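Local atomic coordinates of beta-phosphoglucomutase (Bacteroides vulgatus, PDB entry 3DV9), a protein that is a putative beta-phosphoglucomutase of the haloacid dehalogenase family, probably moving a phosphoryl group on a sugar phosphate at a magnesium-bound active site. Residues Leu27-Gly32 and Ile188-Leu193; Val129-Gly134 and Met155-Asp160; Gly164-Glu169 and Gly194-Val199; Ile206-Gly211 and His228-Phe233. All coordinates share one frame; numbering follows the deposited sequence.

Contact 1: Leu27-Gly32 and Ile188-Leu193. With MG (magnesium ion), chain B; PO4 (phosphate ion), chain C.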
loop_
_atom_site.group_PDB
_atom_site.type_symbol
_atom_site.label_atom_id
_atom_site.label_comp_id
_atom_site.label_asym_id
_atom_site.label_seq_id
_atom_site.Cartn_x
_atom_site.Cartn_y
_atom_site.Cartn_z
ATOM N N LEU A 27 -3.744 -3.078 8.316
ATOM C CA LEU A 27 -3.609 -1.840 7.554
ATOM C C LEU A 27 -3.366 -2.194 6.116
ATOM O O LEU A 27 -2.296 -2.701 5.771
ATOM C CB LEU A 27 -2.405 -1.014 8.075
ATOM C CG LEU A 27 -2.658 -0.205 9.342
ATOM C CD1 LEU A 27 -3.691 -0.742 10.286
ATOM C CD2 LEU A 27 -1.321 0.201 10.042
ATOM N N PHE A 28 -4.364 -1.953 5.266
ATOM C CA PHE A 28 -4.272 -2.312 3.836
ATOM C C PHE A 28 -3.890 -1.160 2.955
ATOM O O PHE A 28 -4.570 -0.107 2.909
ATOM C CB PHE A 28 -5.616 -2.815 3.333
ATOM C CG PHE A 28 -5.979 -4.163 3.828
ATOM C CD1 PHE A 28 -5.717 -5.283 3.024
ATOM C CD2 PHE A 28 -6.586 -4.333 5.070
ATOM C CE1 PHE A 28 -6.054 -6.580 3.456
ATOM C CE2 PHE A 28 -6.923 -5.634 5.533
ATOM C CZ PHE A 28 -6.677 -6.745 4.717
ATOM N N ASP A 29 -2.846 -1.374 2.160
ATOM C CA ASP A 29 -2.700 -0.497 1.027
ATOM C C ASP A 29 -3.941 -0.581 0.084
ATOM O O ASP A 29 -4.654 -1.603 0.062
ATOM C CB ASP A 29 -1.434 -0.891 0.272
ATOM C CG ASP A 29 -1.213 -0.059 -0.921
ATOM O OD1 ASP A 29 -1.245 1.185 -0.767
ATOM O OD2 ASP A 29 -1.051 -0.642 -2.007
HETATM N N MSE A 30 -4.234 0.485 -0.679
HETATM C CA MSE A 30 -5.372 0.395 -1.610
HETATM C C MSE A 30 -5.048 -0.122 -3.037
HETATM O O MSE A 30 -5.511 -1.172 -3.471
HETATM C CB MSE A 30 -6.120 1.731 -1.706
HETATM C CG MSE A 30 -7.425 1.553 -2.500
HETATM SE SE MSE A 30 -8.420 3.201 -2.576
HETATM C CE MSE A 30 -7.201 4.191 -3.763
ATOM N N ASP A 31 -4.273 0.651 -3.776
ATOM C CA ASP A 31 -3.988 0.309 -5.179
ATOM C C ASP A 31 -3.120 -0.937 -5.294
ATOM O O ASP A 31 -2.023 -0.984 -4.758
ATOM C CB ASP A 31 -3.308 1.485 -5.864
ATOM C CG ASP A 31 -4.208 2.701 -5.950
ATOM O OD1 ASP A 31 -5.332 2.602 -6.461
ATOM O OD2 ASP A 31 -3.766 3.765 -5.483
ATOM N N GLY A 32 -3.609 -1.933 -6.053
ATOM C CA GLY A 32 -2.878 -3.177 -6.189
ATOM C C GLY A 32 -3.041 -4.142 -5.026
ATOM O O GLY A 32 -2.374 -5.180 -4.986
ATOM N N ILE A 188 -0.342 -4.631 4.897
ATOM C CA ILE A 188 -0.501 -5.455 3.656
ATOM C C ILE A 188 -0.180 -4.554 2.469
ATOM O O ILE A 188 -0.947 -3.644 2.135
ATOM C CB ILE A 188 -1.924 -6.027 3.538
ATOM C CG1 ILE A 188 -2.399 -6.659 4.860
ATOM C CG2 ILE A 188 -1.988 -7.031 2.352
ATOM C CD1 ILE A 188 -1.459 -7.795 5.343
ATOM N N GLU A 189 0.959 -4.835 1.823
ATOM C CA GLU A 189 1.518 -3.974 0.784
ATOM C C GLU A 189 1.858 -4.757 -0.488
ATOM O O GLU A 189 2.175 -5.960 -0.410
ATOM C CB GLU A 189 2.758 -3.257 1.330
ATOM C CG GLU A 189 2.366 -1.884 1.864
ATOM C CD GLU A 189 2.119 -0.830 0.717
ATOM O OE1 GLU A 189 2.135 -1.191 -0.502
ATOM O OE2 GLU A 189 1.890 0.362 1.042
ATOM N N ASN A 190 1.885 -4.059 -1.635
ATOM C CA ASN A 190 2.229 -4.760 -2.901
ATOM C C ASN A 190 3.387 -4.100 -3.656
ATOM O O ASN A 190 3.767 -4.604 -4.707
ATOM C CB ASN A 190 1.012 -4.810 -3.842
ATOM C CG ASN A 190 0.637 -3.421 -4.350
ATOM O OD1 ASN A 190 0.541 -2.484 -3.567
ATOM N ND2 ASN A 190 0.533 -3.266 -5.646
ATOM N N ALA A 191 3.924 -2.992 -3.132
ATOM C CA ALA A 191 4.941 -2.230 -3.870
ATOM C C ALA A 191 6.194 -2.007 -3.011
ATOM O O ALA A 191 6.087 -1.945 -1.805
ATOM C CB ALA A 191 4.379 -0.902 -4.286
ATOM N N PRO A 192 7.368 -1.887 -3.650
ATOM C CA PRO A 192 8.582 -1.789 -2.853
ATOM C C PRO A 192 8.553 -0.566 -1.935
ATOM O O PRO A 192 8.974 -0.658 -0.796
ATOM C CB PRO A 192 9.709 -1.636 -3.902
ATOM C CG PRO A 192 9.031 -1.274 -5.155
ATOM C CD PRO A 192 7.666 -1.933 -5.089
ATOM N N LEU A 193 8.111 0.592 -2.416
ATOM C CA LEU A 193 8.162 1.793 -1.540
ATOM C C LEU A 193 7.146 1.710 -0.387
ATOM O O LEU A 193 7.399 2.220 0.708
ATOM C CB LEU A 193 7.911 3.072 -2.330
ATOM C CG LEU A 193 8.965 3.402 -3.396
ATOM C CD1 LEU A 193 8.495 4.580 -4.216
ATOM C CD2 LEU A 193 10.323 3.661 -2.783
HETATM MG MG MG B . -0.056 -0.305 -3.888
HETATM P P PO4 C . -1.117 2.939 -3.185
HETATM O O1 PO4 C . -2.466 2.698 -2.538
HETATM O O2 PO4 C . -0.591 1.686 -3.827
HETATM O O3 PO4 C . -0.108 3.445 -2.150
HETATM O O4 PO4 C . -1.194 4.026 -4.250
HETATM O O HOH W 1 -0.053 1.793 -3.714
HETATM O O HOH W 2 1.831 0.355 -2.560
#
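Asp29 carries its CG anti to the backbone N (chi1 179°), whereas Asn190 holds CG in the crowded position between backbone N and carbonyl carbon (chi1 67°), and the two side chains cross at about a right angle over one magnesium ion. Asp29 OD2 binds the magnesium at 2.1 Å; Asn190 OD1 and the backbone Asp31 O each bind it at 2.3 Å. The cation they share accounts for the 2.9 Å between Asp29 OD2 and Asn190 OD1, two acceptors, and Glu65 adds a further ligand. Asp29 and Asp31 fit the DxD signature of the haloacid dehalogenase family, set at the C-terminal side of strand 25-29, next to strand 185-189 in the parallel sheet. Behind the metal, Ile188 N donates to Leu27 O (2.9 Å) and Asp29 N to Ile188 O (3.0 Å), a parallel pairing. On the sheet face bearing Phe28 and Ile188, Ile188 CG1 lies over the phenyl ring, 4.2 Å from its centroid, in a CH-pi contact. Glu189 OE1 takes a bond from a metal-bound water, while Glu189 OE2, bonded to Tyr171, comes within 3.7 Å of Asp29 OD1; Lys165 salt-bridges both carboxylates.

Contact 2: Val129-Gly134 and Met155-Asp160. With PO4 (phosphate ion), chain C.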
loop_
_atom_site.group_PDB
_atom_site.type_symbol
_atom_site.label_atom_id
_atom_site.label_comp_id
_atom_site.label_asym_id
_atom_site.label_seq_id
_atom_site.Cartn_x
_atom_site.Cartn_y
_atom_site.Cartn_z
ATOM N N VAL A 129 -7.530 1.499 5.718
ATOM C CA VAL A 129 -6.941 1.746 4.379
ATOM C C VAL A 129 -5.886 2.817 4.502
ATOM O O VAL A 129 -6.120 3.835 5.157
ATOM C CB VAL A 129 -7.990 2.196 3.347
ATOM C CG1 VAL A 129 -7.313 2.390 1.977
ATOM C CG2 VAL A 129 -9.064 1.199 3.246
ATOM N N VAL A 130 -4.723 2.586 3.873
ATOM C CA VAL A 130 -3.602 3.545 3.867
ATOM C C VAL A 130 -3.082 3.752 2.437
ATOM O O VAL A 130 -2.440 2.858 1.859
ATOM C CB VAL A 130 -2.446 3.063 4.737
ATOM C CG1 VAL A 130 -1.295 4.117 4.709
ATOM C CG2 VAL A 130 -2.924 2.736 6.154
ATOM N N THR A 131 -3.336 4.924 1.871
ATOM C CA THR A 131 -3.082 5.098 0.430
ATOM C C THR A 131 -2.407 6.411 0.146
ATOM O O THR A 131 -2.667 7.402 0.830
ATOM C CB THR A 131 -4.380 4.909 -0.407
ATOM O OG1 THR A 131 -4.076 5.060 -1.799
ATOM C CG2 THR A 131 -5.444 5.926 0.003
ATOM N N GLY A 132 -1.477 6.354 -0.809
ATOM C CA GLY A 132 -0.803 7.524 -1.336
ATOM C C GLY A 132 -1.672 8.124 -2.413
ATOM O O GLY A 132 -1.302 9.126 -3.030
ATOM N N SER A 133 -2.835 7.503 -2.631
ATOM C CA SER A 133 -3.780 7.966 -3.642
ATOM C C SER A 133 -4.486 9.223 -3.162
ATOM O O SER A 133 -4.787 9.359 -1.973
ATOM C CB SER A 133 -4.824 6.891 -3.961
ATOM O OG SER A 133 -5.364 7.068 -5.257
ATOM N N GLY A 134 -4.696 10.137 -4.105
ATOM C CA GLY A 134 -5.585 11.274 -3.931
ATOM C C GLY A 134 -6.724 11.106 -5.039
ATOM O O GLY A 134 -7.568 12.332 -4.962
HETATM N N MSE A 155 -8.947 5.794 8.121
HETATM C CA MSE A 155 -8.356 5.787 6.793
HETATM C C MSE A 155 -7.278 6.841 6.701
HETATM O O MSE A 155 -7.345 7.878 7.354
HETATM C CB MSE A 155 -9.407 6.067 5.734
HETATM C CG MSE A 155 -10.191 4.854 5.303
HETATM SE SE MSE A 155 -11.657 5.458 4.218
HETATM C CE MSE A 155 -10.687 6.642 2.997
ATOM N N VAL A 156 -6.277 6.569 5.878
ATOM C CA VAL A 156 -5.185 7.508 5.687
ATOM C C VAL A 156 -5.013 7.644 4.179
ATOM O O VAL A 156 -4.816 6.650 3.472
ATOM C CB VAL A 156 -3.867 7.040 6.378
ATOM C CG1 VAL A 156 -2.706 7.975 6.048
ATOM C CG2 VAL A 156 -4.029 6.932 7.914
ATOM N N THR A 157 -5.134 8.881 3.703
ATOM C CA THR A 157 -5.015 9.166 2.282
ATOM C C THR A 157 -3.995 10.279 2.045
ATOM O O THR A 157 -3.496 10.906 3.002
ATOM C CB THR A 157 -6.384 9.580 1.672
ATOM O OG1 THR A 157 -6.718 10.909 2.098
ATOM C CG2 THR A 157 -7.506 8.614 2.069
ATOM N N ALA A 158 -3.738 10.555 0.765
ATOM C CA ALA A 158 -2.782 11.575 0.377
ATOM C C ALA A 158 -3.006 12.885 1.135
ATOM O O ALA A 158 -2.039 13.567 1.465
ATOM C CB ALA A 158 -2.806 11.787 -1.137
ATOM N N PHE A 159 -4.256 13.225 1.448
ATOM C CA PHE A 159 -4.521 14.503 2.126
ATOM C C PHE A 159 -4.483 14.447 3.662
ATOM O O PHE A 159 -4.651 15.473 4.328
ATOM C CB PHE A 159 -5.772 15.231 1.565
ATOM C CG PHE A 159 -7.100 14.833 2.192
ATOM C CD1 PHE A 159 -8.227 14.667 1.382
ATOM C CD2 PHE A 159 -7.248 14.681 3.578
ATOM C CE1 PHE A 159 -9.468 14.326 1.934
ATOM C CE2 PHE A 159 -8.476 14.334 4.141
ATOM C CZ PHE A 159 -9.591 14.155 3.318
ATOM N N ASP A 160 -4.251 13.258 4.214
ATOM C CA ASP A 160 -4.138 13.090 5.657
ATOM C C ASP A 160 -2.721 13.419 6.129
ATOM O O ASP A 160 -2.514 13.731 7.304
ATOM C CB ASP A 160 -4.440 11.643 6.054
ATOM C CG ASP A 160 -5.919 11.314 6.043
ATOM O OD1 ASP A 160 -6.540 11.290 4.956
ATOM O OD2 ASP A 160 -6.448 11.041 7.134
HETATM P P PO4 C . -1.117 2.939 -3.185
HETATM O O1 PO4 C . -2.466 2.698 -2.538
HETATM O O2 PO4 C . -0.591 1.686 -3.827
HETATM O O3 PO4 C . -0.108 3.445 -2.150
HETATM O O4 PO4 C . -1.194 4.026 -4.250
#
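Val129 begins the pairing with Met155: its carbonyl, Val129 O, accepts from Val156 N at 2.8 Å, and the CA-H of Met155 leans on the same oxygen. Val130 sits opposite Val156 in parallel register, with Val130 CG1 packed 4.2 Å from Val156 CB on the sheet face that helix 169-178 covers. Val130 O, turned away from strand 155-156, accepts from Lys165 NZ. Thr131 follows, where the strand gives way to loop; its N donates to Val156 O (2.8 Å, 160° at the hydrogen), so the pattern runs one residue past the regular strand. Thr131 OG1 is anti to the backbone N (chi1 -179°), while Thr131 CG2 lies beside Val156 O and meets the Thr157 CG2 methyl at 4.0 Å. Gly132 presents its N to phosphate O3 in a weak bond of 3.5 Å. Ser133 N then returns to Thr131 OG1 at 2.9 Å, closing an ST turn, and Ser133 O accepts from Ala158 N at 3.2 Å, the donor standing 37° out of the carbonyl plane. The backbone at Gly134 passes by Ala158 CB. Thr131 thus splits its side chain, the methyl holding to the loop after the edge strand 155-156 and the hydroxyl fixing the turn near the bound phosphate. This placement is consistent with the Ser/Thr motif that ends the second strand in haloacid dehalogenase enzymes, and although the phosphate probably came from the crystallisation liquor, its position suggests where a substrate phosphoryl group would be received.

Contact 3: Gly164-Glu169 and Gly194-Val199. With PO4 (phosphate ion), chain C.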
loop_
_atom_site.group_PDB
_atom_site.type_symbol
_atom_site.label_atom_id
_atom_site.label_comp_id
_atom_site.label_asym_id
_atom_site.label_seq_id
_atom_site.Cartn_x
_atom_site.Cartn_y
_atom_site.Cartn_z
ATOM N N GLY A 164 4.587 11.023 1.873
ATOM C CA GLY A 164 4.101 9.696 1.470
ATOM C C GLY A 164 5.147 8.585 1.452
ATOM O O GLY A 164 6.305 8.783 1.782
ATOM N N LYS A 165 4.715 7.381 1.094
ATOM C CA LYS A 165 5.641 6.271 0.919
ATOM C C LYS A 165 6.813 6.749 0.041
ATOM O O LYS A 165 6.580 7.495 -0.911
ATOM C CB LYS A 165 4.857 5.086 0.334
ATOM C CG LYS A 165 3.743 4.586 1.302
ATOM C CD LYS A 165 2.601 3.861 0.497
ATOM C CE LYS A 165 1.357 3.700 1.372
ATOM N NZ LYS A 165 0.329 2.768 0.789
ATOM N N PRO A 166 8.077 6.349 0.372
ATOM C CA PRO A 166 8.433 5.345 1.361
ATOM C C PRO A 166 8.617 5.901 2.791
ATOM O O PRO A 166 9.063 5.191 3.655
ATOM C CB PRO A 166 9.779 4.831 0.837
ATOM C CG PRO A 166 10.420 6.070 0.262
ATOM C CD PRO A 166 9.280 6.878 -0.321
ATOM N N ASN A 167 8.257 7.163 3.017
ATOM C CA ASN A 167 8.271 7.692 4.391
ATOM C C ASN A 167 7.263 6.848 5.209
ATOM O O ASN A 167 6.190 6.487 4.655
ATOM C CB ASN A 167 7.866 9.162 4.387
ATOM C CG ASN A 167 8.159 9.873 5.722
ATOM O OD1 ASN A 167 7.604 9.505 6.770
ATOM N ND2 ASN A 167 8.992 10.945 5.674
ATOM N N PRO A 168 7.611 6.474 6.465
ATOM C CA PRO A 168 6.672 5.696 7.294
ATOM C C PRO A 168 5.429 6.483 7.721
ATOM O O PRO A 168 4.518 5.866 8.229
ATOM C CB PRO A 168 7.496 5.341 8.539
ATOM C CG PRO A 168 8.538 6.344 8.603
ATOM C CD PRO A 168 8.904 6.643 7.164
ATOM N N GLU A 169 5.399 7.811 7.486
ATOM C CA GLU A 169 4.285 8.688 7.929
ATOM C C GLU A 169 2.859 8.143 7.735
ATOM O O GLU A 169 2.096 8.151 8.678
ATOM C CB GLU A 169 4.426 10.138 7.392
ATOM C CG GLU A 169 3.392 11.141 7.949
ATOM C CD GLU A 169 3.562 11.393 9.447
ATOM O OE1 GLU A 169 4.577 10.943 10.033
ATOM O OE2 GLU A 169 2.661 12.015 10.041
ATOM N N GLY A 194 6.046 0.996 -0.633
ATOM C CA GLY A 194 5.019 0.693 0.395
ATOM C C GLY A 194 5.573 -0.242 1.471
ATOM O O GLY A 194 5.404 0.008 2.663
ATOM N N VAL A 195 6.257 -1.300 1.033
ATOM C CA VAL A 195 6.902 -2.240 1.938
ATOM C C VAL A 195 7.915 -1.458 2.788
ATOM O O VAL A 195 7.965 -1.611 3.995
ATOM C CB VAL A 195 7.573 -3.402 1.205
ATOM C CG1 VAL A 195 8.367 -4.239 2.180
ATOM C CG2 VAL A 195 6.456 -4.281 0.546
ATOM N N GLN A 196 8.713 -0.621 2.125
ATOM C CA GLN A 196 9.744 0.164 2.832
ATOM C C GLN A 196 9.126 1.015 3.949
ATOM O O GLN A 196 9.688 1.100 5.064
ATOM C CB GLN A 196 10.484 1.051 1.818
ATOM C CG GLN A 196 11.667 1.737 2.451
ATOM C CD GLN A 196 12.452 2.569 1.464
ATOM O OE1 GLN A 196 12.418 2.335 0.247
ATOM N NE2 GLN A 196 13.149 3.561 1.985
ATOM N N ALA A 197 7.996 1.657 3.636
ATOM C CA ALA A 197 7.262 2.524 4.600
ATOM C C ALA A 197 6.768 1.702 5.800
ATOM O O ALA A 197 6.917 2.147 6.954
ATOM C CB ALA A 197 6.082 3.217 3.919
ATOM N N GLY A 198 6.171 0.534 5.534
ATOM C CA GLY A 198 5.640 -0.328 6.610
ATOM C C GLY A 198 6.786 -0.781 7.521
ATOM O O GLY A 198 6.675 -0.759 8.741
ATOM N N VAL A 199 7.902 -1.178 6.903
ATOM C CA VAL A 199 9.053 -1.684 7.650
ATOM C C VAL A 199 9.643 -0.523 8.487
ATOM O O VAL A 199 9.972 -0.685 9.705
ATOM C CB VAL A 199 10.066 -2.292 6.685
ATOM C CG1 VAL A 199 11.380 -2.612 7.390
ATOM C CG2 VAL A 199 9.490 -3.554 6.114
HETATM P P PO4 C . -1.117 2.939 -3.185
HETATM O O1 PO4 C . -2.466 2.698 -2.538
HETATM O O2 PO4 C . -0.591 1.686 -3.827
HETATM O O3 PO4 C . -0.108 3.445 -2.150
HETATM O O4 PO4 C . -1.194 4.026 -4.250
#
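Pro168 and Ala197 bring their backbones together, CA to CA 4.2 Å, where the irregular loop 164-169, with a cis peptide between Lys165 and Pro166, lies against helix 192-200. A one-carbon side chain permits such an approach: Ala197 CB fits against Asn167 O at 3.4 Å, and Ala197 CA makes a bent CA-H...O contact with Pro166 O, also at 3.4 Å. A second CA-H contact runs the other way, from Pro168 CA to Ala197 O at 3.6 Å. The turn keeps its shape internally, for Asn167 N bonds to Gly164 O, and Asn167 OD1 accepts from Glu169 N in the carbonyl plane, on a lone pair, capping the start of helix 169-178. Pro166 lies side by side with Gln196, the proline CB 3.6 Å from Gln196 CD. Lys165 runs on in an extended chain (chi2 155°), its CG 3.8 Å from Ala197 CB and its CD 4.0 Å from Gly194 CA, so that the helix flanks the aliphatic part. At the tip, Lys165 NZ donates to phosphate O3 at 3.0 Å, forms salt bridges with Asp29 and Glu189, and bonds to the carbonyl of Val130. That gathering of acceptors fits the conserved lysine of haloacid dehalogenase enzymes, which as a rule neutralises charge around the nucleophile and phosphoryl group. Beyond the loop, Tyr171 of helix 169-178 packs on both Lys165 and Ala197, and Val195 of helix 192-200 packs on Thr205 and Ala207 of strand 204-208, linking the lysine loop to the central sheet.

Contact 4: Ile206-Gly211 and His228-Phe233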
loop_
_atom_site.group_PDB
_atom_site.type_symbol
_atom_site.label_atom_id
_atom_site.label_comp_id
_atom_site.label_asym_id
_atom_site.label_seq_id
_atom_site.Cartn_x
_atom_site.Cartn_y
_atom_site.Cartn_z
ATOM N N ILE A 206 3.605 -7.415 5.340
ATOM C CA ILE A 206 3.376 -8.535 4.421
ATOM C C ILE A 206 3.305 -8.000 3.002
ATOM O O ILE A 206 2.467 -7.120 2.662
ATOM C CB ILE A 206 2.077 -9.328 4.790
ATOM C CG1 ILE A 206 2.207 -10.008 6.156
ATOM C CG2 ILE A 206 1.679 -10.331 3.629
ATOM C CD1 ILE A 206 0.839 -10.427 6.693
ATOM N N ALA A 207 4.179 -8.519 2.131
ATOM C CA ALA A 207 4.101 -8.179 0.716
ATOM C C ALA A 207 3.188 -9.169 -0.011
ATOM O O ALA A 207 3.211 -10.362 0.243
ATOM C CB ALA A 207 5.475 -8.205 0.027
ATOM N N VAL A 208 2.395 -8.632 -0.918
ATOM C CA VAL A 208 1.563 -9.467 -1.800
ATOM C C VAL A 208 1.872 -8.962 -3.193
ATOM O O VAL A 208 1.569 -7.795 -3.545
ATOM C CB VAL A 208 0.031 -9.292 -1.482
ATOM C CG1 VAL A 208 -0.822 -10.168 -2.426
ATOM C CG2 VAL A 208 -0.317 -9.551 0.018
ATOM N N ASN A 209 2.513 -9.814 -3.987
ATOM C CA ASN A 209 3.003 -9.380 -5.299
ATOM C C ASN A 209 1.895 -9.478 -6.347
ATOM O O ASN A 209 1.685 -10.536 -6.914
ATOM C CB ASN A 209 4.266 -10.146 -5.741
ATOM C CG ASN A 209 4.934 -9.474 -6.910
ATOM O OD1 ASN A 209 4.357 -8.549 -7.490
ATOM N ND2 ASN A 209 6.141 -9.907 -7.260
ATOM N N THR A 210 1.231 -8.358 -6.650
ATOM C CA THR A 210 0.099 -8.421 -7.554
ATOM C C THR A 210 0.447 -7.770 -8.867
ATOM O O THR A 210 -0.431 -7.560 -9.717
ATOM C CB THR A 210 -1.107 -7.659 -6.954
ATOM O OG1 THR A 210 -0.742 -6.278 -6.793
ATOM C CG2 THR A 210 -1.524 -8.263 -5.597
ATOM N N GLY A 211 1.723 -7.399 -9.042
ATOM C CA GLY A 211 2.104 -6.654 -10.251
ATOM C C GLY A 211 3.164 -7.345 -11.087
ATOM O O GLY A 211 3.367 -8.548 -10.962
ATOM N N HIS A 228 1.945 -14.613 -3.069
ATOM C CA HIS A 228 2.056 -14.459 -4.520
ATOM C C HIS A 228 0.842 -13.758 -5.154
ATOM O O HIS A 228 0.865 -13.435 -6.339
ATOM C CB HIS A 228 2.318 -15.844 -5.119
ATOM C CG HIS A 228 3.632 -16.415 -4.660
ATOM N ND1 HIS A 228 4.843 -15.823 -4.946
ATOM C CD2 HIS A 228 3.913 -17.461 -3.845
ATOM C CE1 HIS A 228 5.820 -16.518 -4.387
ATOM N NE2 HIS A 228 5.283 -17.522 -3.716
ATOM N N SER A 229 -0.238 -13.593 -4.378
ATOM C CA SER A 229 -1.487 -13.012 -4.895
ATOM C C SER A 229 -2.412 -12.727 -3.710
ATOM O O SER A 229 -2.242 -13.314 -2.623
ATOM C CB SER A 229 -2.217 -14.012 -5.829
ATOM O OG SER A 229 -2.708 -15.133 -5.101
HETATM N N MSE A 230 -3.454 -11.950 -3.951
HETATM C CA MSE A 230 -4.424 -11.707 -2.870
HETATM C C MSE A 230 -5.220 -12.996 -2.555
HETATM O O MSE A 230 -5.535 -13.263 -1.406
HETATM C CB MSE A 230 -5.322 -10.499 -3.157
HETATM C CG MSE A 230 -4.671 -9.161 -2.912
HETATM SE SE MSE A 230 -4.099 -8.897 -1.084
HETATM C CE MSE A 230 -5.760 -8.452 -0.240
ATOM N N PRO A 231 -5.586 -13.796 -3.584
ATOM C CA PRO A 231 -6.166 -15.090 -3.166
ATOM C C PRO A 231 -5.261 -15.960 -2.262
ATOM O O PRO A 231 -5.758 -16.622 -1.340
ATOM C CB PRO A 231 -6.415 -15.784 -4.522
ATOM C CG PRO A 231 -6.735 -14.589 -5.474
ATOM C CD PRO A 231 -5.686 -13.575 -5.052
ATOM N N ASP A 232 -3.953 -15.935 -2.507
ATOM C CA ASP A 232 -2.942 -16.645 -1.698
ATOM C C ASP A 232 -3.002 -16.122 -0.254
ATOM O O ASP A 232 -3.077 -16.889 0.721
ATOM C CB ASP A 232 -1.539 -16.463 -2.355
ATOM C CG ASP A 232 -0.447 -17.399 -1.784
ATOM O OD1 ASP A 232 -0.814 -18.476 -1.261
ATOM O OD2 ASP A 232 0.797 -17.088 -1.882
ATOM N N PHE A 233 -2.992 -14.798 -0.133
ATOM C CA PHE A 233 -3.063 -14.146 1.187
ATOM C C PHE A 233 -4.368 -14.556 1.919
ATOM O O PHE A 233 -4.342 -15.019 3.060
ATOM C CB PHE A 233 -2.946 -12.632 1.026
ATOM C CG PHE A 233 -3.138 -11.889 2.301
ATOM C CD1 PHE A 233 -2.324 -12.144 3.395
ATOM C CD2 PHE A 233 -4.211 -11.006 2.431
ATOM C CE1 PHE A 233 -2.512 -11.454 4.620
ATOM C CE2 PHE A 233 -4.419 -10.299 3.639
ATOM C CZ PHE A 233 -3.582 -10.551 4.749
#
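Val208 meets the start of helix 230-244 with both methyl groups, and this is the close-packed half of the contact. With CG1 anti to the backbone N (chi1 180°), Val208 reaches the carbonyl carbon of Ser229, CG1 to C 3.3 Å, and also touches the selenium of Met230, CG1 to SE 3.8 Å. The other branch, Val208 CG2, packs on Phe233 CB at 4.2 Å. Ile206, two residues earlier on the same side of the strand, approaches the Phe233 ring obliquely, its CD1 4.1 Å from Phe233 CE1; the two side chains cross at about a right angle. Phe233 and Val208 also touch Ile188, so the helix closes over strands 185-189 and 204-208 as one of the helical layers flanking the parallel sheet of a Rossmann-like haloacid dehalogenase core. Ser229 is the N-cap of that helix, its OG accepting from Asp232 N at 3.0 Å. Toward solvent packing gives way to polar groups: Asn209 O comes within 3.1 Å of His228 O, both acceptors and so not bonded, while the exposed His228 starts its side chain away from the strand. Asn209 instead uses OD1 to accept from Gly211 N (3.3 Å), an Asx turn, and its ND2 binds Asp215. Next along, Thr210 meets the helix with its methyl, CG2 to Met230 CG 4.2 Å, and its hydroxyl bonds to Gly32 O in the metal-site loop.

How the contacts relate
Three contacts use the six-stranded parallel sheet (order 155-156, 126-130, 25-29, 185-189, 204-208, 225-227). Contact 1 is central; contact 2 lies at one edge and contact 4 toward the other, their centres about 21 Å apart on opposite sides of the chain's centre. Contact 3 leaves the sheet and shares helix 192-200 with contact 1. Along the sequence contact 2 falls within the span bridged by contact 1, the segments of contacts 1 and 3 alternate, and contact 4 follows last. Centres of contacts 2, 3 and 4 lie about 10 to 11 Å from that of contact 1. Phosphate touches contacts 1, 2 and 3, so distant sequence regions converge on one probable active site.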